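Intergenic-region protein (Escherichia coli CFT073, PDB 2WJ9) probably counters DNA restriction, as an antirestriction protein of the ArdB type. Local coordinates at residues Phe59-Phe64 with Pro68-Leu73. Numbering follows the deposited sequence.
Sequences FWPQHF and PQWVTL
Trp70 lies across the one-and-a-half-turn helix 59-64 and, with Leu73, forms the apolar side of the helix-loop-helix connection from helix 59-64 to helix 73-84. The aromatic part is a CH-pi contact: Pro61 CB stands over one face of the indole, 4.1 Å from the centroid of the Trp70 six-membered ring and 23° off its normal. Val71 CB of the same turn lies above the opposite face, displaced toward the rim. With chi1 at 56°, Trp70 CG sits between its own backbone N and carbonyl carbon, which lays the ring over Pro61, with Trp70 CE3 4.0 Å from Trp60 CB. Phe64 CB packs against Trp70 CB, and Leu73 makes the rest of the apolar contact. Its CB packs on Trp60 CZ3 at 3.8 Å, while its CD1 reaches Phe64 CD1 at 3.6 Å. Within the helix, Trp60 CZ3 lies 3.5 Å above the plane of the Phe64 ring, near its rim, so Leu73 meets two aromatic rings already packed together. Beyond them, Met105 and Ala103 of strand 103-107 touch Trp60 and Phe64 respectively, and His159 stacks on Phe64. Trp60 NE1 is hydrogen-bonded to Glu74 OE2, near the start of helix 73-84; within the loop, Gln69 O accepts from both Thr72 N and Thr72 OG1, closing the turn. The backbone Phe64 O lies 3.3 Å from Trp70 CB.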
loop_
_atom_site.group_PDB
_atom_site.type_symbol
_atom_site.label_atom_id
_atom_site.label_comp_id
_atom_site.label_asym_id
_atom_site.label_seq_id
_atom_site.Cartn_x
_atom_site.Cartn_y
_atom_site.Cartn_z
ATOM N N PHE B 59 -6.449 4.341 -20.704
ATOM C CA PHE B 59 -6.418 3.918 -19.290
ATOM C C PHE B 59 -5.184 3.101 -18.896
ATOM O O PHE B 59 -4.484 3.451 -17.944
ATOM C CB PHE B 59 -7.709 3.142 -18.974
ATOM C CG PHE B 59 -7.782 2.589 -17.576
ATOM C CD1 PHE B 59 -8.170 3.391 -16.507
ATOM C CD2 PHE B 59 -7.497 1.250 -17.330
ATOM C CE1 PHE B 59 -8.256 2.871 -15.217
ATOM C CE2 PHE B 59 -7.582 0.721 -16.051
ATOM C CZ PHE B 59 -7.960 1.518 -14.992
ATOM N N TRP B 60 -4.933 2.007 -19.617
ATOM C CA TRP B 60 -3.875 1.078 -19.232
ATOM C C TRP B 60 -2.461 1.682 -19.327
ATOM O O TRP B 60 -1.714 1.594 -18.353
ATOM C CB TRP B 60 -4.020 -0.270 -19.952
ATOM C CG TRP B 60 -5.238 -1.053 -19.468
ATOM C CD1 TRP B 60 -6.411 -1.250 -20.138
ATOM C CD2 TRP B 60 -5.386 -1.710 -18.203
ATOM N NE1 TRP B 60 -7.275 -2.007 -19.374
ATOM C CE2 TRP B 60 -6.670 -2.304 -18.183
ATOM C CE3 TRP B 60 -4.552 -1.876 -17.096
ATOM C CZ2 TRP B 60 -7.141 -3.033 -17.084
ATOM C CZ3 TRP B 60 -5.018 -2.599 -16.003
ATOM C CH2 TRP B 60 -6.309 -3.160 -16.005
ATOM N N PRO B 61 -2.086 2.292 -20.482
ATOM C CA PRO B 61 -0.755 2.916 -20.493
ATOM C C PRO B 61 -0.636 4.118 -19.537
ATOM O O PRO B 61 0.421 4.301 -18.921
ATOM C CB PRO B 61 -0.563 3.328 -21.957
ATOM C CG PRO B 61 -1.935 3.462 -22.510
ATOM C CD PRO B 61 -2.763 2.424 -21.785
ATOM N N GLN B 62 -1.710 4.891 -19.385
ATOM C CA GLN B 62 -1.694 6.076 -18.514
ATOM C C GLN B 62 -1.409 5.718 -17.049
ATOM O O GLN B 62 -0.612 6.398 -16.390
ATOM C CB GLN B 62 -3.010 6.861 -18.637
ATOM C CG GLN B 62 -3.155 8.058 -17.704
ATOM C CD GLN B 62 -4.338 8.961 -18.075
ATOM O OE1 GLN B 62 -4.664 9.127 -19.253
ATOM N NE2 GLN B 62 -4.989 9.535 -17.063
ATOM N N HIS B 63 -2.043 4.648 -16.560
ATOM C CA HIS B 63 -1.943 4.252 -15.139
ATOM C C HIS B 63 -0.973 3.095 -14.852
ATOM O O HIS B 63 -0.539 2.931 -13.709
ATOM C CB HIS B 63 -3.332 3.916 -14.573
ATOM C CG HIS B 63 -4.274 5.082 -14.550
ATOM N ND1 HIS B 63 -4.301 5.998 -13.518
ATOM C CD2 HIS B 63 -5.211 5.492 -15.439
ATOM C CE1 HIS B 63 -5.218 6.916 -13.772
ATOM N NE2 HIS B 63 -5.784 6.634 -14.931
ATOM N N PHE B 64 -0.630 2.319 -15.878
ATOM C CA PHE B 64 0.155 1.081 -15.692
ATOM C C PHE B 64 1.379 0.977 -16.628
ATOM O O PHE B 64 2.099 -0.021 -16.584
ATOM C CB PHE B 64 -0.742 -0.165 -15.875
ATOM C CG PHE B 64 -1.879 -0.268 -14.878
ATOM C CD1 PHE B 64 -1.759 -1.059 -13.738
ATOM C CD2 PHE B 64 -3.072 0.421 -15.085
ATOM C CE1 PHE B 64 -2.805 -1.165 -12.821
ATOM C CE2 PHE B 64 -4.119 0.330 -14.173
ATOM C CZ PHE B 64 -3.993 -0.461 -13.045
ATOM N N PRO B 68 6.125 -3.962 -16.602
ATOM C CA PRO B 68 6.269 -4.920 -17.702
ATOM C C PRO B 68 4.972 -5.672 -18.000
ATOM O O PRO B 68 4.258 -6.063 -17.079
ATOM C CB PRO B 68 7.350 -5.882 -17.192
ATOM C CG PRO B 68 8.149 -5.053 -16.224
ATOM C CD PRO B 68 7.111 -4.213 -15.534
ATOM N N GLN B 69 4.671 -5.835 -19.285
ATOM C CA GLN B 69 3.467 -6.545 -19.743
ATOM C C GLN B 69 2.137 -5.895 -19.347
ATOM O O GLN B 69 1.131 -6.586 -19.185
ATOM C CB GLN B 69 3.486 -8.015 -19.292
ATOM C CG GLN B 69 4.646 -8.803 -19.846
ATOM C CD GLN B 69 4.426 -10.281 -19.694
ATOM O OE1 GLN B 69 4.915 -10.895 -18.749
ATOM N NE2 GLN B 69 3.648 -10.855 -20.598
ATOM N N TRP B 70 2.111 -4.566 -19.247
ATOM C CA TRP B 70 0.879 -3.862 -18.864
ATOM C C TRP B 70 -0.278 -4.137 -19.830
ATOM O O TRP B 70 -1.435 -4.109 -19.428
ATOM C CB TRP B 70 1.088 -2.339 -18.675
ATOM C CG TRP B 70 1.657 -1.613 -19.853
ATOM C CD1 TRP B 70 2.961 -1.246 -20.026
ATOM C CD2 TRP B 70 0.950 -1.137 -21.016
ATOM N NE1 TRP B 70 3.115 -0.600 -21.228
ATOM C CE2 TRP B 70 1.900 -0.517 -21.856
ATOM C CE3 TRP B 70 -0.384 -1.187 -21.436
ATOM C CZ2 TRP B 70 1.554 0.054 -23.081
ATOM C CZ3 TRP B 70 -0.723 -0.631 -22.658
ATOM C CH2 TRP B 70 0.243 -0.025 -23.469
ATOM N N VAL B 71 0.024 -4.403 -21.098
ATOM C CA VAL B 71 -1.027 -4.611 -22.095
ATOM C C VAL B 71 -1.761 -5.934 -21.837
ATOM O O VAL B 71 -2.873 -6.130 -22.331
ATOM C CB VAL B 71 -0.468 -4.566 -23.532
ATOM C CG1 VAL B 71 0.343 -5.814 -23.823
ATOM C CG2 VAL B 71 -1.602 -4.395 -24.545
ATOM N N THR B 72 -1.140 -6.817 -21.053
ATOM C CA THR B 72 -1.731 -8.123 -20.709
ATOM C C THR B 72 -2.585 -8.108 -19.434
ATOM O O THR B 72 -3.252 -9.107 -19.119
ATOM C CB THR B 72 -0.640 -9.225 -20.524
ATOM O OG1 THR B 72 0.030 -9.050 -19.266
ATOM C CG2 THR B 72 0.363 -9.206 -21.661
ATOM N N LEU B 73 -2.573 -7.012 -18.688
ATOM C CA LEU B 73 -3.264 -6.992 -17.386
ATOM C C LEU B 73 -4.781 -7.245 -17.527
ATOM O O LEU B 73 -5.363 -8.022 -16.751
ATOM C CB LEU B 73 -2.967 -5.697 -16.614
ATOM C CG LEU B 73 -1.539 -5.576 -16.059
ATOM C CD1 LEU B 73 -1.251 -4.147 -15.556
ATOM C CD2 LEU B 73 -1.284 -6.601 -14.966
#